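Local structure of probable serine protease HTRA3 (Homo sapiens, 2P3W) at the interface of chains A and B. The protein is a probable serine protease of the HtrA family, whose PDZ domain, the part crystallised here, binds the C-terminal residues of peptides. Residues are numbered along the deposited sequence; one frame, centred on the assembly and turned at random. Chains: chain A/B, Probable serine protease HTRA3.

Contact 1: the interface of chains A and B. Residues chain A 41-42, 44, 55; chain B 42, 44-45, 111.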
# COMPACT_ATOMS: atom_id res chain seq x y z
N GLU A 41 1.92 -5.50 -6.01
CA GLU A 41 2.63 -4.22 -5.86
C GLU A 41 3.60 -4.28 -4.66
O GLU A 41 3.39 -5.04 -3.71
CB GLU A 41 1.65 -3.06 -5.63
CG GLU A 41 0.60 -2.81 -6.69
CD GLU A 41 1.16 -2.42 -8.05
OE1 GLU A 41 0.43 -2.65 -9.06
OE2 GLU A 41 2.31 -1.88 -8.13
N VAL A 42 4.68 -3.49 -4.75
CA VAL A 42 5.60 -3.29 -3.62
C VAL A 42 5.58 -1.83 -3.20
O VAL A 42 5.73 -0.92 -4.04
CB VAL A 42 7.04 -3.69 -4.01
CG1 VAL A 42 7.96 -3.54 -2.81
CG2 VAL A 42 7.08 -5.11 -4.57
N PRO A 44 7.01 1.63 -1.70
CA PRO A 44 8.37 2.19 -1.89
C PRO A 44 9.34 2.23 -0.70
O PRO A 44 10.55 2.10 -0.90
CB PRO A 44 8.12 3.63 -2.34
CG PRO A 44 6.69 3.85 -2.25
CD PRO A 44 5.96 2.60 -2.07
N ASP A 55 7.52 -6.51 -8.01
CA ASP A 55 6.21 -6.95 -8.45
C ASP A 55 6.34 -8.04 -9.53
O ASP A 55 7.31 -8.10 -10.30
CB ASP A 55 5.29 -5.79 -8.85
CG ASP A 55 5.90 -4.86 -9.85
OD1 ASP A 55 6.55 -5.34 -10.80
OD2 ASP A 55 5.70 -3.65 -9.70
N VAL B 42 3.03 6.81 -1.00
CA VAL B 42 2.30 6.69 -2.27
C VAL B 42 2.66 5.38 -2.95
O VAL B 42 3.85 5.05 -3.11
CB VAL B 42 2.65 7.87 -3.22
CG1 VAL B 42 1.83 7.76 -4.50
CG2 VAL B 42 2.43 9.21 -2.53
N PRO B 44 3.30 2.81 -5.99
CA PRO B 44 3.94 3.12 -7.30
C PRO B 44 3.09 3.13 -8.57
O PRO B 44 3.38 3.89 -9.49
CB PRO B 44 5.01 2.02 -7.45
CG PRO B 44 4.82 1.11 -6.33
CD PRO B 44 3.95 1.66 -5.32
N ASN B 45 2.10 2.25 -8.66
CA ASN B 45 1.32 2.12 -9.92
C ASN B 45 -0.12 2.54 -9.67
O ASN B 45 -1.04 1.80 -9.94
CB ASN B 45 1.36 0.68 -10.38
CG ASN B 45 2.73 0.30 -10.89
OD1 ASN B 45 3.20 0.88 -11.87
ND2 ASN B 45 3.38 -0.67 -10.24
N TRP B 111 -3.06 -5.32 1.05
CA TRP B 111 -1.77 -4.85 1.56
C TRP B 111 -1.40 -5.63 2.80
O TRP B 111 -2.28 -5.98 3.61
CB TRP B 111 -1.81 -3.35 1.88
CG TRP B 111 -1.74 -2.51 0.69
CD1 TRP B 111 -2.76 -1.83 0.08
CD2 TRP B 111 -0.57 -2.24 -0.07
NE1 TRP B 111 -2.28 -1.16 -1.02
CE2 TRP B 111 -0.93 -1.39 -1.13
CE3 TRP B 111 0.76 -2.62 0.06
CZ2 TRP B 111 -0.02 -0.92 -2.05
CZ3 TRP B 111 1.67 -2.17 -0.87
CH2 TRP B 111 1.27 -1.33 -1.92
O HOH W 1 6.15 -1.55 -11.04
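Two PDZ domains touch here around a two-fold axis, through the ends of their 37-42 strands and the loop that follows each. The close-packed part is small and lies by the axis. A:Pro44 and B:Pro44 cross obliquely and meet through their CD atoms, 3.9 Å apart. Each CG also lies against the carbonyl at the end of the partner's strand: A:Pro44 CG is 3.2 Å from B:Val42 O, and the twin pair, B:Pro44 and A:Val42, does the same.

Farther from the axis the contact becomes polar. A:Glu41 leaves its strand with CG anti to the carbonyl carbon (chi1 -58°) and bends at chi2, which carries the carboxylate obliquely across B:Asn45. The side-chain amide ND2 of B:Asn45 gives an almost straight hydrogen bond, 178° at the hydrogen, to A:Glu41 OE2 at 2.7 Å. It arrives on the syn lone pair and the oxygen lies in the amide plane, although carboxylate and amide planes are 60° apart. On its way A:Glu41 CB comes loosely near the indole, 4.1 Å from B:Trp111 CH2.

On the looser side A:Asp55 faces B:Asn45 tip to tip, and a water fills in: it lies 2.5 Å from A:Asp55 OD2 and 3.0 Å from B:Asn45 ND2. The amide nitrogen is thus held by a carboxylate and a water, and the two neighbouring acidic groups may favour having this N-H donor between them.

Contact 2: the interface of chains A and B. Residues chain A 6-12, 43, 74, 77, 111; chain B 110-112.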
# COMPACT_ATOMS: atom_id res chain seq x y z
N ARG A 6 2.55 -4.32 12.13
CA ARG A 6 3.72 -5.00 11.56
C ARG A 6 3.43 -5.16 10.08
O ARG A 6 2.35 -5.60 9.70
CB ARG A 6 3.93 -6.41 12.17
CG ARG A 6 4.23 -6.36 13.63
CD ARG A 6 3.87 -7.63 14.41
NE ARG A 6 3.44 -7.20 15.75
CZ ARG A 6 4.27 -6.78 16.70
NH1 ARG A 6 5.59 -6.79 16.52
NH2 ARG A 6 3.78 -6.32 17.84
N PHE A 7 4.38 -4.78 9.23
CA PHE A 7 4.13 -4.84 7.81
C PHE A 7 5.38 -5.12 7.02
O PHE A 7 6.50 -4.82 7.44
CB PHE A 7 3.46 -3.55 7.31
CG PHE A 7 4.38 -2.36 7.21
CD1 PHE A 7 4.65 -1.57 8.32
CD2 PHE A 7 4.97 -2.01 5.98
CE1 PHE A 7 5.51 -0.46 8.20
CE2 PHE A 7 5.81 -0.96 5.88
CZ PHE A 7 6.08 -0.18 6.98
N ILE A 8 5.18 -5.73 5.85
CA ILE A 8 6.30 -5.91 4.92
C ILE A 8 6.22 -5.08 3.63
O ILE A 8 7.23 -4.93 2.94
CB ILE A 8 6.56 -7.39 4.55
CG1 ILE A 8 5.36 -8.05 3.89
CG2 ILE A 8 6.96 -8.15 5.83
CD1 ILE A 8 5.60 -9.46 3.33
N GLY A 9 5.05 -4.55 3.30
CA GLY A 9 4.93 -3.64 2.18
C GLY A 9 4.71 -4.25 0.81
O GLY A 9 5.30 -3.80 -0.18
N ILE A 10 3.84 -5.26 0.74
CA ILE A 10 3.39 -5.74 -0.56
C ILE A 10 1.88 -5.80 -0.60
O ILE A 10 1.25 -6.01 0.45
CB ILE A 10 3.99 -7.12 -0.91
CG1 ILE A 10 3.54 -8.19 0.06
CG2 ILE A 10 5.51 -7.10 -0.95
CD1 ILE A 10 3.86 -9.62 -0.46
N ARG A 11 1.33 -5.64 -1.81
CA ARG A 11 -0.09 -5.93 -2.05
C ARG A 11 -0.11 -7.32 -2.71
O ARG A 11 0.47 -7.53 -3.76
CB ARG A 11 -0.75 -4.84 -2.89
CG ARG A 11 -2.23 -5.15 -3.13
CD ARG A 11 -3.11 -3.94 -3.17
NE ARG A 11 -2.78 -3.01 -4.25
CZ ARG A 11 -3.11 -3.19 -5.51
NH1 ARG A 11 -3.77 -4.27 -5.87
NH2 ARG A 11 -2.79 -2.27 -6.42
N MET A 12 -0.71 -8.28 -2.00
CA MET A 12 -0.57 -9.68 -2.32
C MET A 12 -1.88 -10.25 -2.82
O MET A 12 -2.98 -9.80 -2.43
CB MET A 12 -0.10 -10.46 -1.08
CG MET A 12 -1.04 -10.41 0.10
SD MET A 12 -0.59 -11.46 1.48
CE MET A 12 -1.80 -10.98 2.67
N ALA A 43 5.36 -1.58 -1.91
CA ALA A 43 5.36 -0.20 -1.41
C ALA A 43 6.81 0.35 -1.35
O ALA A 43 7.74 -0.38 -1.01
CB ALA A 43 4.67 -0.11 -0.04
N GLN A 74 -0.24 -13.21 5.73
CA GLN A 74 -0.71 -12.24 6.73
C GLN A 74 -0.37 -12.73 8.16
O GLN A 74 0.14 -11.96 8.99
CB GLN A 74 -2.22 -12.03 6.59
CG GLN A 74 -2.71 -10.85 7.39
CD GLN A 74 -4.21 -10.67 7.34
OE1 GLN A 74 -4.88 -11.17 6.43
NE2 GLN A 74 -4.75 -9.95 8.33
N VAL A 77 3.48 -12.52 8.82
CA VAL A 77 3.87 -11.13 9.05
C VAL A 77 3.51 -10.65 10.47
O VAL A 77 4.23 -9.89 11.08
CB VAL A 77 3.24 -10.21 7.99
CG1 VAL A 77 3.47 -8.80 8.29
CG2 VAL A 77 3.80 -10.54 6.63
N TRP A 111 -3.98 2.28 4.20
CA TRP A 111 -3.99 2.37 2.74
C TRP A 111 -5.39 2.70 2.27
O TRP A 111 -6.39 2.24 2.85
CB TRP A 111 -3.54 1.05 2.11
CG TRP A 111 -2.09 0.86 2.17
CD1 TRP A 111 -1.38 0.05 3.01
CD2 TRP A 111 -1.13 1.51 1.34
NE1 TRP A 111 -0.04 0.16 2.75
CE2 TRP A 111 0.14 1.04 1.72
CE3 TRP A 111 -1.23 2.41 0.29
CZ2 TRP A 111 1.30 1.47 1.10
CZ3 TRP A 111 -0.08 2.85 -0.32
CH2 TRP A 111 1.17 2.38 0.10
N ARG B 110 -4.75 -7.70 -1.07
CA ARG B 110 -4.63 -6.82 0.07
C ARG B 110 -3.21 -6.49 0.44
O ARG B 110 -2.32 -7.30 0.22
CB ARG B 110 -5.34 -7.37 1.30
CG ARG B 110 -4.80 -8.61 1.87
CD ARG B 110 -5.62 -8.94 3.14
NE ARG B 110 -5.24 -10.22 3.71
CZ ARG B 110 -5.63 -11.41 3.25
NH1 ARG B 110 -6.39 -11.51 2.17
NH2 ARG B 110 -5.23 -12.51 3.87
N TRP B 111 -3.06 -5.32 1.05
CA TRP B 111 -1.77 -4.85 1.56
C TRP B 111 -1.40 -5.63 2.80
O TRP B 111 -2.28 -5.98 3.61
CB TRP B 111 -1.81 -3.35 1.88
CG TRP B 111 -1.74 -2.51 0.69
CD1 TRP B 111 -2.76 -1.83 0.08
CD2 TRP B 111 -0.57 -2.24 -0.07
NE1 TRP B 111 -2.28 -1.16 -1.02
CE2 TRP B 111 -0.93 -1.39 -1.13
CE3 TRP B 111 0.76 -2.62 0.06
CZ2 TRP B 111 -0.02 -0.92 -2.05
CZ3 TRP B 111 1.67 -2.17 -0.87
CH2 TRP B 111 1.27 -1.33 -1.92
N VAL B 112 -0.11 -5.90 2.92
CA VAL B 112 0.43 -6.56 4.11
C VAL B 112 1.85 -6.07 4.39
O VAL B 112 2.42 -6.37 5.46
CB VAL B 112 0.43 -8.11 3.91
CG1 VAL B 112 1.49 -8.55 2.92
CG2 VAL B 112 0.55 -8.84 5.21
OXT VAL B 112 2.41 -5.38 3.53
O HOH W 2 0.75 -6.01 7.65
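The C-terminal tail of chain B, ending in the phage-derived sequence FGRWV, lies in the peptide groove of the chain A PDZ domain, antiparallel to strand 10-14 and facing helix 70-79. At its end the carboxylate of B:Val112 enters the PDZ carboxylate-binding loop, A:Phe7-A:Ile8-A:Gly9-A:Ile10, the counterpart of GLGF. Its OXT accepts from A:Gly9 N at 2.8 Å and also from A:Ile10 N, while O receives A:Ile8 N on an in-plane lone pair; a water joins that same O to A:Arg6 O.

The B:Val112 side chain fills the hydrophobic pocket, its two methyls turned to different walls. CG1, between the backbone N and the carbonyl carbon (chi1 73°), runs alongside A:Ile10 and meets its CG1 at 3.5 Å. CG2 turns instead to the helix, 3.9 Å from A:Val77 CG2, and A:Met12 crosses at about a right angle to put its methyl CE on CB.

One residue back, B:Trp111 points the other way and is sandwiched. The indole of A:Trp111, from chain A's own tail in the groove of chain B, stacks on one face near the two-fold axis, planes 9° apart and five-membered rings centred 3.6 Å from each other, a product of the reciprocal pairing. The groove itself contributes the aliphatic stem of A:Arg11 on the opposite face: CB sits 3.8 Å from the centroid of the six-membered ring and CD covers the five-membered one, leaving the guanidinium steeply inclined to the indole. A:Ala43 CB touches the far end at CZ3.

B:Arg110 extends beside A:Met12 and crosses A:Gln74 on the helix. Its NE donates to A:Gln74 OE1 at 2.9 Å from well above the carbonyl plane. Main-chain bonds in both directions between B:Arg110 and A:Met12 extend the sheet. The groove binds the C-terminal carboxylate and seats the valine, and may favour tryptophan and arginine before it; so the PDZ domain captures C-terminal peptides.

Contacts 1 and 2 have centres about 10 Å apart and share B:Trp111, whose indole borders contact 1 with its outer end while its faces are occupied in contact 2. A:Val42 (contact 1) and A:Ala43 (contact 2) are neighbours in sequence. The two-fold axis repeats both contacts with the chains exchanged, so each domain gives its tail and receives the other's. Because the tail is the phage-derived ligand sequence, contact 2 mimics peptide recognition. The reciprocal pairing, with contact 1 beside it, may well come from fusing that tail to the domain and crystallising it, rather than reflect a natural dimer.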